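Local coordinates for protein RmpD (Hexulose-6-phosphate synthase) (Streptococcus mutans, PDB 3EXR) that is a TIM-barrel protein of the HUMPS family, found as an assembly of two copies, at residues K3-S15 and D189-E201. Sequence-based numbering, arbitrary orientation.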
# COMPACT_ATOMS: atom_id res chain seq x y z
N LYS A 3 12.73 19.62 -23.15
CA LYS A 3 12.08 20.30 -21.99
C LYS A 3 10.57 20.37 -22.16
O LYS A 3 10.05 20.67 -23.25
CB LYS A 3 12.64 21.71 -21.81
N GLN A 4 9.85 20.10 -21.08
CA GLN A 4 8.40 20.24 -21.08
C GLN A 4 7.97 20.99 -19.82
O GLN A 4 8.73 21.11 -18.86
CB GLN A 4 7.71 18.87 -21.16
CG GLN A 4 8.14 17.89 -20.09
CD GLN A 4 7.44 16.56 -20.23
OE1 GLN A 4 7.38 15.99 -21.33
NE2 GLN A 4 6.90 16.04 -19.12
N LEU A 5 6.74 21.47 -19.84
CA LEU A 5 6.16 22.11 -18.68
C LEU A 5 5.86 21.08 -17.59
O LEU A 5 5.68 19.89 -17.88
CB LEU A 5 4.84 22.75 -19.08
CG LEU A 5 4.84 24.00 -19.95
CD1 LEU A 5 3.40 24.41 -20.21
CD2 LEU A 5 5.59 25.11 -19.26
N PRO A 6 5.79 21.52 -16.33
CA PRO A 6 5.27 20.58 -15.31
C PRO A 6 3.90 20.04 -15.72
O PRO A 6 3.07 20.79 -16.24
CB PRO A 6 5.14 21.44 -14.06
CG PRO A 6 6.19 22.56 -14.27
CD PRO A 6 6.15 22.83 -15.76
N ASN A 7 3.67 18.76 -15.43
CA ASN A 7 2.39 18.12 -15.67
C ASN A 7 1.39 18.56 -14.61
O ASN A 7 1.76 18.87 -13.48
CB ASN A 7 2.53 16.60 -15.56
CG ASN A 7 3.31 15.97 -16.69
OD1 ASN A 7 4.16 15.09 -16.44
ND2 ASN A 7 3.01 16.34 -17.94
N LEU A 8 0.12 18.59 -14.99
CA LEU A 8 -0.98 18.61 -14.07
C LEU A 8 -1.54 17.19 -14.00
O LEU A 8 -1.97 16.63 -15.01
CB LEU A 8 -2.08 19.56 -14.54
CG LEU A 8 -3.37 19.49 -13.70
CD1 LEU A 8 -3.12 19.67 -12.20
CD2 LEU A 8 -4.39 20.48 -14.18
N GLN A 9 -1.55 16.64 -12.79
CA GLN A 9 -2.09 15.31 -12.51
C GLN A 9 -3.28 15.43 -11.59
O GLN A 9 -3.24 16.22 -10.65
CB GLN A 9 -0.99 14.45 -11.91
CG GLN A 9 -1.43 13.13 -11.37
CD GLN A 9 -0.23 12.23 -11.04
OE1 GLN A 9 0.79 12.31 -11.69
NE2 GLN A 9 -0.37 11.38 -10.04
N VAL A 10 -4.31 14.63 -11.84
CA VAL A 10 -5.44 14.54 -10.91
C VAL A 10 -5.46 13.16 -10.24
O VAL A 10 -5.39 12.13 -10.92
CB VAL A 10 -6.82 14.81 -11.59
CG1 VAL A 10 -7.14 13.78 -12.69
CG2 VAL A 10 -7.93 14.80 -10.57
N ALA A 11 -5.48 13.18 -8.92
CA ALA A 11 -5.61 11.98 -8.11
C ALA A 11 -7.09 11.73 -7.88
O ALA A 11 -7.84 12.64 -7.50
CB ALA A 11 -4.90 12.18 -6.76
N LEU A 12 -7.49 10.47 -8.06
CA LEU A 12 -8.84 9.98 -7.74
C LEU A 12 -8.78 9.07 -6.52
O LEU A 12 -8.38 7.90 -6.61
CB LEU A 12 -9.46 9.26 -8.92
CG LEU A 12 -9.27 9.90 -10.30
CD1 LEU A 12 -9.51 8.87 -11.37
CD2 LEU A 12 -10.17 11.13 -10.43
N ASP A 13 -9.13 9.60 -5.36
CA ASP A 13 -8.99 8.89 -4.09
C ASP A 13 -10.33 8.48 -3.49
O ASP A 13 -10.41 8.21 -2.29
CB ASP A 13 -8.17 9.70 -3.08
CG ASP A 13 -6.77 10.07 -3.60
OD1 ASP A 13 -6.05 9.15 -4.05
OD2 ASP A 13 -6.34 11.27 -3.56
N HIS A 14 -11.34 8.39 -4.34
CA HIS A 14 -12.71 8.07 -3.96
C HIS A 14 -12.82 6.65 -3.42
O HIS A 14 -12.03 5.77 -3.75
CB HIS A 14 -13.64 8.25 -5.17
CG HIS A 14 -13.49 9.59 -5.82
ND1 HIS A 14 -12.45 9.88 -6.68
CD2 HIS A 14 -14.19 10.74 -5.68
CE1 HIS A 14 -12.55 11.14 -7.07
NE2 HIS A 14 -13.59 11.68 -6.47
N SER A 15 -13.81 6.45 -2.56
CA SER A 15 -14.07 5.15 -1.97
C SER A 15 -15.02 4.25 -2.78
O SER A 15 -15.39 3.17 -2.33
CB SER A 15 -14.57 5.33 -0.54
OG SER A 15 -13.55 5.80 0.32
N ASP A 189 12.16 23.05 -10.46
CA ASP A 189 11.91 22.22 -11.64
C ASP A 189 11.00 21.01 -11.32
O ASP A 189 11.38 19.85 -11.50
CB ASP A 189 13.27 21.76 -12.18
CG ASP A 189 13.18 21.04 -13.51
OD1 ASP A 189 12.35 21.43 -14.35
OD2 ASP A 189 13.96 20.09 -13.77
N VAL A 190 9.81 21.31 -10.83
CA VAL A 190 8.81 20.30 -10.47
C VAL A 190 8.40 19.55 -11.73
O VAL A 190 8.08 20.17 -12.75
CB VAL A 190 7.56 20.95 -9.81
CG1 VAL A 190 6.42 19.94 -9.63
CG2 VAL A 190 7.92 21.60 -8.48
N PHE A 191 8.35 18.22 -11.66
CA PHE A 191 7.98 17.39 -12.82
C PHE A 191 6.47 17.33 -13.03
O PHE A 191 6.00 17.46 -14.14
CB PHE A 191 8.57 15.98 -12.66
CG PHE A 191 8.07 14.98 -13.68
CD1 PHE A 191 8.38 15.12 -15.04
CD2 PHE A 191 7.32 13.88 -13.29
CE1 PHE A 191 7.94 14.22 -15.97
CE2 PHE A 191 6.88 12.95 -14.24
CZ PHE A 191 7.19 13.13 -15.58
N THR A 192 5.75 17.13 -11.93
CA THR A 192 4.30 17.03 -11.92
C THR A 192 3.72 17.62 -10.65
O THR A 192 4.26 17.38 -9.56
CB THR A 192 3.86 15.55 -12.00
OG1 THR A 192 4.31 14.97 -13.24
CG2 THR A 192 2.33 15.43 -11.97
N PHE A 193 2.62 18.37 -10.80
CA PHE A 193 1.82 18.83 -9.67
C PHE A 193 0.57 17.92 -9.58
O PHE A 193 -0.17 17.81 -10.55
CB PHE A 193 1.38 20.28 -9.86
CG PHE A 193 2.51 21.27 -9.70
CD1 PHE A 193 2.94 21.67 -8.44
CD2 PHE A 193 3.18 21.75 -10.81
CE1 PHE A 193 4.01 22.57 -8.30
CE2 PHE A 193 4.24 22.65 -10.67
CZ PHE A 193 4.65 23.05 -9.42
N ILE A 194 0.35 17.28 -8.43
CA ILE A 194 -0.78 16.34 -8.26
C ILE A 194 -1.87 17.04 -7.46
O ILE A 194 -1.69 17.30 -6.27
CB ILE A 194 -0.36 15.07 -7.52
CG1 ILE A 194 0.81 14.37 -8.21
CG2 ILE A 194 -1.57 14.14 -7.38
CD1 ILE A 194 1.40 13.22 -7.37
N ALA A 195 -2.98 17.35 -8.12
CA ALA A 195 -4.13 17.94 -7.48
C ALA A 195 -5.17 16.85 -7.31
O ALA A 195 -5.07 15.78 -7.90
CB ALA A 195 -4.69 19.09 -8.33
N GLY A 196 -6.16 17.12 -6.47
CA GLY A 196 -7.24 16.19 -6.21
C GLY A 196 -8.58 16.91 -6.07
O GLY A 196 -9.08 17.48 -7.04
N ARG A 197 -9.16 16.83 -4.88
CA ARG A 197 -10.50 17.37 -4.61
C ARG A 197 -10.64 18.87 -4.82
O ARG A 197 -11.70 19.35 -5.20
CB ARG A 197 -10.94 16.96 -3.21
CG ARG A 197 -11.18 15.43 -3.06
CD ARG A 197 -11.54 15.06 -1.64
NE ARG A 197 -12.98 15.14 -1.39
CZ ARG A 197 -13.52 15.32 -0.18
NH1 ARG A 197 -12.75 15.44 0.90
NH2 ARG A 197 -14.85 15.38 -0.05
N GLY A 198 -9.56 19.62 -4.62
CA GLY A 198 -9.53 21.05 -4.90
C GLY A 198 -9.99 21.35 -6.32
O GLY A 198 -10.70 22.34 -6.55
N ILE A 199 -9.60 20.50 -7.26
CA ILE A 199 -10.08 20.65 -8.63
C ILE A 199 -11.37 19.88 -8.92
O ILE A 199 -12.27 20.40 -9.57
CB ILE A 199 -8.96 20.29 -9.62
CG1 ILE A 199 -7.88 21.37 -9.59
CG2 ILE A 199 -9.50 20.16 -11.00
CD1 ILE A 199 -6.69 20.99 -10.38
N THR A 200 -11.49 18.64 -8.46
CA THR A 200 -12.63 17.82 -8.90
C THR A 200 -13.92 18.17 -8.18
O THR A 200 -14.98 17.87 -8.68
CB THR A 200 -12.36 16.30 -8.74
OG1 THR A 200 -12.09 16.02 -7.37
CG2 THR A 200 -11.17 15.88 -9.57
N GLU A 201 -13.82 18.83 -7.03
CA GLU A 201 -15.01 19.33 -6.29
C GLU A 201 -15.30 20.79 -6.56
O GLU A 201 -16.18 21.37 -5.90
CB GLU A 201 -14.83 19.12 -4.78
CG GLU A 201 -14.79 17.67 -4.37
CD GLU A 201 -14.66 17.48 -2.87
OE1 GLU A 201 -14.39 18.44 -2.10
OE2 GLU A 201 -14.83 16.34 -2.45
O HOH W 1 7.04 17.81 -16.77
O HOH W 2 -10.33 13.73 -6.96
O HOH W 3 -14.27 14.53 -6.51
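Gln9 and Ile194 run alongside each other inside the barrel: with CG anti to the backbone N (chi1 171°), the extended glutamine chain is sent along the isoleucine, and CD rests 3.7 Å from Ile194 CG1. Its NE2 is hydrogen-bonded to Glu35 OE1, a polar end carried on an apolar stem. Thr192 CG2 fills the hollow beneath that stem, 3.5 Å from Gln9 CB, while the single methyl of Ala11 sets CB 3.9 Å from Ile194 CG2. At the barrel's bottom, Asn7 OD1 sits over one face of the Phe191 ring, offset toward the rim, the amide turned steeply (78°) to it. On the side of the sheet facing the helices, the compact Pro6 places CB 3.7 Å from CE2 at the edge of the Phe193 ring, over the centre of one face of which lies Val190 CG1. Farther up, small Ala195 makes a hollow for Leu8 CD1, which also meets Ile199, and Val10 CG2 touches Thr200 CG2 at 3.6 Å. Five backbone hydrogen bonds, from Asn7 N to Phe191 O (3.0 Å) through Ala11 N to Ala195 O (2.8 Å), join the parallel strands 7-12 and 192-195. This pairing of first and last strands closes the eight-stranded (beta/alpha)8, or TIM, barrel.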